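Side-chain contact in lectin 2 (Agrocybe aegerita, PDB 4TQJ), which recognises glycans that end in a non-reducing terminal N-acetylglucosamine, as a sugar-binding mushroom lectin: residues A[1-6]-A[10-15]. The protein carries 1 engineered substitution. Sequence-based numbering, arbitrary orientation.
Sequences TSNVIT and PIPVAS
Residues 1-6 and 10-15 run nearly antiparallel, their end-to-end directions 162° apart, and the gap between them widens from 4.8 Å at the CA atoms of Ile5 and Pro10 to 7.5 Å at those of Thr1 and Ser15. Pro12 fills the middle. Its CB is directed toward 1-6, and the ring puts CG 3.7 Å from Ile5 CG1, an apolar contact, while CB lies 3.5 Å from the Asn3 amide nitrogen ND2, the two side chains meeting at about a right angle. With CG1 of Ile5 anti to its carbonyl carbon (chi1 -68°), this branch touches both the Pro12 ring and Pro10 O, and Ile5 CG2 lies 3.5 Å from the same Pro10 O. Nearer the turn, Thr6 O approaches Pro10 N to 3.1 Å, but the proline nitrogen carries no hydrogen to offer; separately, Thr6 OG1 accepts a hydrogen bond from Leu9 N within the turn. Where the segments part, water takes over, donating to Val13 O at 3.1 Å and more weakly to Asn3 OD1. At the open end Thr1 OG1 and Ser15 OG come within 3.5 Å, their C-O bonds roughly at right angles, without forming a hydrogen bond. Ile5 and Pro10 are buried against Tyr119 of strand 117-121, and Pro10 also touches Trp397. The short, weakly bonded strand 4-5 lies at the edge of the sheet beside 173-177, and the chain then turns back toward strand 395-399. This N-terminal return joins two antiparallel sheets near the centre of a beta-propeller, a fold consistent with the FG-GAP-like repeats of the chain.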
ATOM      1  N   THR A   1     -17.483  -6.455 -10.108  1.00 18.67           N
ATOM      2  CA  THR A   1     -16.683  -5.232 -10.203  1.00 24.98           C
ATOM      3  C   THR A   1     -16.105  -5.062 -11.598  1.00 25.68           C
ATOM      4  O   THR A   1     -15.640  -6.019 -12.206  1.00 29.31           O
ATOM      5  CB  THR A   1     -15.497  -5.203  -9.196  1.00 27.60           C
ATOM      6  OG1 THR A   1     -15.984  -5.289  -7.851  1.00 22.01           O
ATOM      7  CG2 THR A   1     -14.676  -3.896  -9.355  1.00 22.72           C
ATOM      8  N   SER A   2     -16.152  -3.830 -12.094  1.00 25.19           N
ATOM      9  CA  SER A   2     -15.509  -3.441 -13.340  1.00 28.38           C
ATOM     10  C   SER A   2     -14.655  -2.203 -13.043  1.00 27.22           C
ATOM     11  O   SER A   2     -15.123  -1.289 -12.376  1.00 29.62           O
ATOM     12  CB  SER A   2     -16.570  -3.069 -14.390  1.00 27.81           C
ATOM     13  OG  SER A   2     -17.022  -4.189 -15.134  1.00 29.41           O
ATOM     14  N   ASN A   3     -13.411  -2.157 -13.506  1.00 31.04           N
ATOM     15  CA  ASN A   3     -12.689  -0.881 -13.463  1.00 27.19           C
ATOM     16  C   ASN A   3     -13.294   0.080 -14.493  1.00 23.76           C
ATOM     17  O   ASN A   3     -13.514  -0.297 -15.634  1.00 19.81           O
ATOM     18  CB  ASN A   3     -11.192  -1.079 -13.689  1.00 39.94           C
ATOM     19  CG  ASN A   3     -10.395  -1.035 -12.387  1.00 45.55           C
ATOM     20  OD1 ASN A   3     -10.604  -1.864 -11.489  1.00 43.01           O
ATOM     21  ND2 ASN A   3      -9.471  -0.070 -12.281  1.00 35.56           N
ATOM     22  N   VAL A   4     -13.603   1.303 -14.078  1.00 20.65           N
ATOM     23  CA  VAL A   4     -14.363   2.224 -14.925  1.00 15.38           C
ATOM     24  C   VAL A   4     -13.846   3.667 -14.832  1.00 16.62           C
ATOM     25  O   VAL A   4     -13.426   4.134 -13.769  1.00 14.32           O
ATOM     26  CB  VAL A   4     -15.871   2.204 -14.557  1.00 22.09           C
ATOM     27  CG1 VAL A   4     -16.584   3.419 -15.140  1.00 23.30           C
ATOM     28  CG2 VAL A   4     -16.541   0.901 -15.021  1.00 16.87           C
ATOM     29  N   ILE A   5     -13.893   4.367 -15.956  1.00 15.00           N
ATOM     30  CA  ILE A   5     -13.427   5.742 -16.026  1.00 15.19           C
ATOM     31  C   ILE A   5     -14.552   6.611 -16.555  1.00 12.76           C
ATOM     32  O   ILE A   5     -15.038   6.373 -17.658  1.00 12.36           O
ATOM     33  CB  ILE A   5     -12.215   5.835 -16.955  1.00 13.35           C
ATOM     34  CG1 ILE A   5     -11.038   5.100 -16.315  1.00 17.73           C
ATOM     35  CG2 ILE A   5     -11.857   7.286 -17.252  1.00 11.31           C
ATOM     36  CD1 ILE A   5      -9.849   4.985 -17.211  1.00 14.13           C
ATOM     37  N   THR A   6     -14.979   7.590 -15.761  1.00 10.62           N
ATOM     38  CA  THR A   6     -16.067   8.492 -16.155  1.00 12.75           C
ATOM     39  C   THR A   6     -15.556   9.925 -16.196  1.00 10.74           C
ATOM     40  O   THR A   6     -14.437  10.191 -15.782  1.00 13.62           O
ATOM     41  CB  THR A   6     -17.315   8.411 -15.202  1.00 14.11           C
ATOM     42  OG1 THR A   6     -17.021   9.026 -13.942  1.00 12.93           O
ATOM     43  CG2 THR A   6     -17.761   6.976 -14.981  1.00 13.16           C
ATOM     44  N   PRO A  10     -12.617  10.337 -13.297  1.00 12.58           N
ATOM     45  CA  PRO A  10     -11.671   9.815 -14.282  1.00 14.73           C
ATOM     46  C   PRO A  10     -10.624   8.868 -13.681  1.00 13.19           C
ATOM     47  O   PRO A  10      -9.953   8.146 -14.434  1.00 14.43           O
ATOM     48  CB  PRO A  10     -11.009  11.088 -14.815  1.00 11.18           C
ATOM     49  CG  PRO A  10     -11.108  12.039 -13.686  1.00 12.71           C
ATOM     50  CD  PRO A  10     -12.455  11.786 -13.098  1.00 12.28           C
ATOM     51  N   ILE A  11     -10.488   8.880 -12.355  1.00 13.24           N
ATOM     52  CA  ILE A  11      -9.508   8.052 -11.647  1.00 11.92           C
ATOM     53  C   ILE A  11     -10.198   6.886 -10.950  1.00 13.30           C
ATOM     54  O   ILE A  11     -10.911   7.082  -9.956  1.00 14.15           O
ATOM     55  CB  ILE A  11      -8.756   8.856 -10.569  1.00 14.32           C
ATOM     56  CG1 ILE A  11      -8.058  10.067 -11.186  1.00 13.77           C
ATOM     57  CG2 ILE A  11      -7.743   7.963  -9.861  1.00 15.78           C
ATOM     58  CD1 ILE A  11      -7.455  10.999 -10.171  1.00 14.06           C
ATOM     59  N   PRO A  12     -10.000   5.671 -11.468  1.00 14.50           N
ATOM     60  CA  PRO A  12     -10.596   4.489 -10.844  1.00 17.10           C
ATOM     61  C   PRO A  12     -10.010   4.295  -9.449  1.00 19.48           C
ATOM     62  O   PRO A  12      -8.819   4.525  -9.246  1.00 17.21           O
ATOM     63  CB  PRO A  12     -10.157   3.341 -11.764  1.00 21.60           C
ATOM     64  CG  PRO A  12      -9.759   3.991 -13.035  1.00 19.41           C
ATOM     65  CD  PRO A  12      -9.168   5.311 -12.628  1.00 16.74           C
ATOM     66  N   VAL A  13     -10.859   3.918  -8.504  1.00 18.12           N
ATOM     67  CA  VAL A  13     -10.439   3.638  -7.151  1.00 16.39           C
ATOM     68  C   VAL A  13     -10.850   2.199  -6.872  1.00 19.87           C
ATOM     69  O   VAL A  13     -11.951   1.783  -7.229  1.00 17.76           O
ATOM     70  CB  VAL A  13     -11.124   4.586  -6.155  1.00 19.49           C
ATOM     71  CG1 VAL A  13     -10.759   4.212  -4.734  1.00 16.87           C
ATOM     72  CG2 VAL A  13     -10.754   6.049  -6.460  1.00 16.46           C
ATOM     73  N   ALA A  14      -9.966   1.427  -6.257  1.00 15.77           N
ATOM     74  CA  ALA A  14     -10.249   0.012  -6.038  1.00 17.15           C
ATOM     75  C   ALA A  14     -11.475  -0.145  -5.128  1.00 15.65           C
ATOM     76  O   ALA A  14     -11.622   0.591  -4.148  1.00 12.17           O
ATOM     77  CB  ALA A  14      -9.044  -0.664  -5.435  1.00 15.11           C
ATOM     78  N   SER A  15     -12.360  -1.081  -5.470  1.00 13.07           N
ATOM     79  CA  SER A  15     -13.549  -1.345  -4.668  1.00 12.84           C
ATOM     80  C   SER A  15     -13.194  -1.962  -3.309  1.00 15.02           C
ATOM     81  O   SER A  15     -13.956  -1.865  -2.345  1.00 14.90           O
ATOM     82  CB  SER A  15     -14.542  -2.229  -5.433  1.00 16.55           C
ATOM     83  OG  SER A  15     -14.201  -3.602  -5.348  1.00 18.42           O
TER
HETATM   84  O   HOH W   1     -12.480  -0.043  -9.707  1.00 33.42           O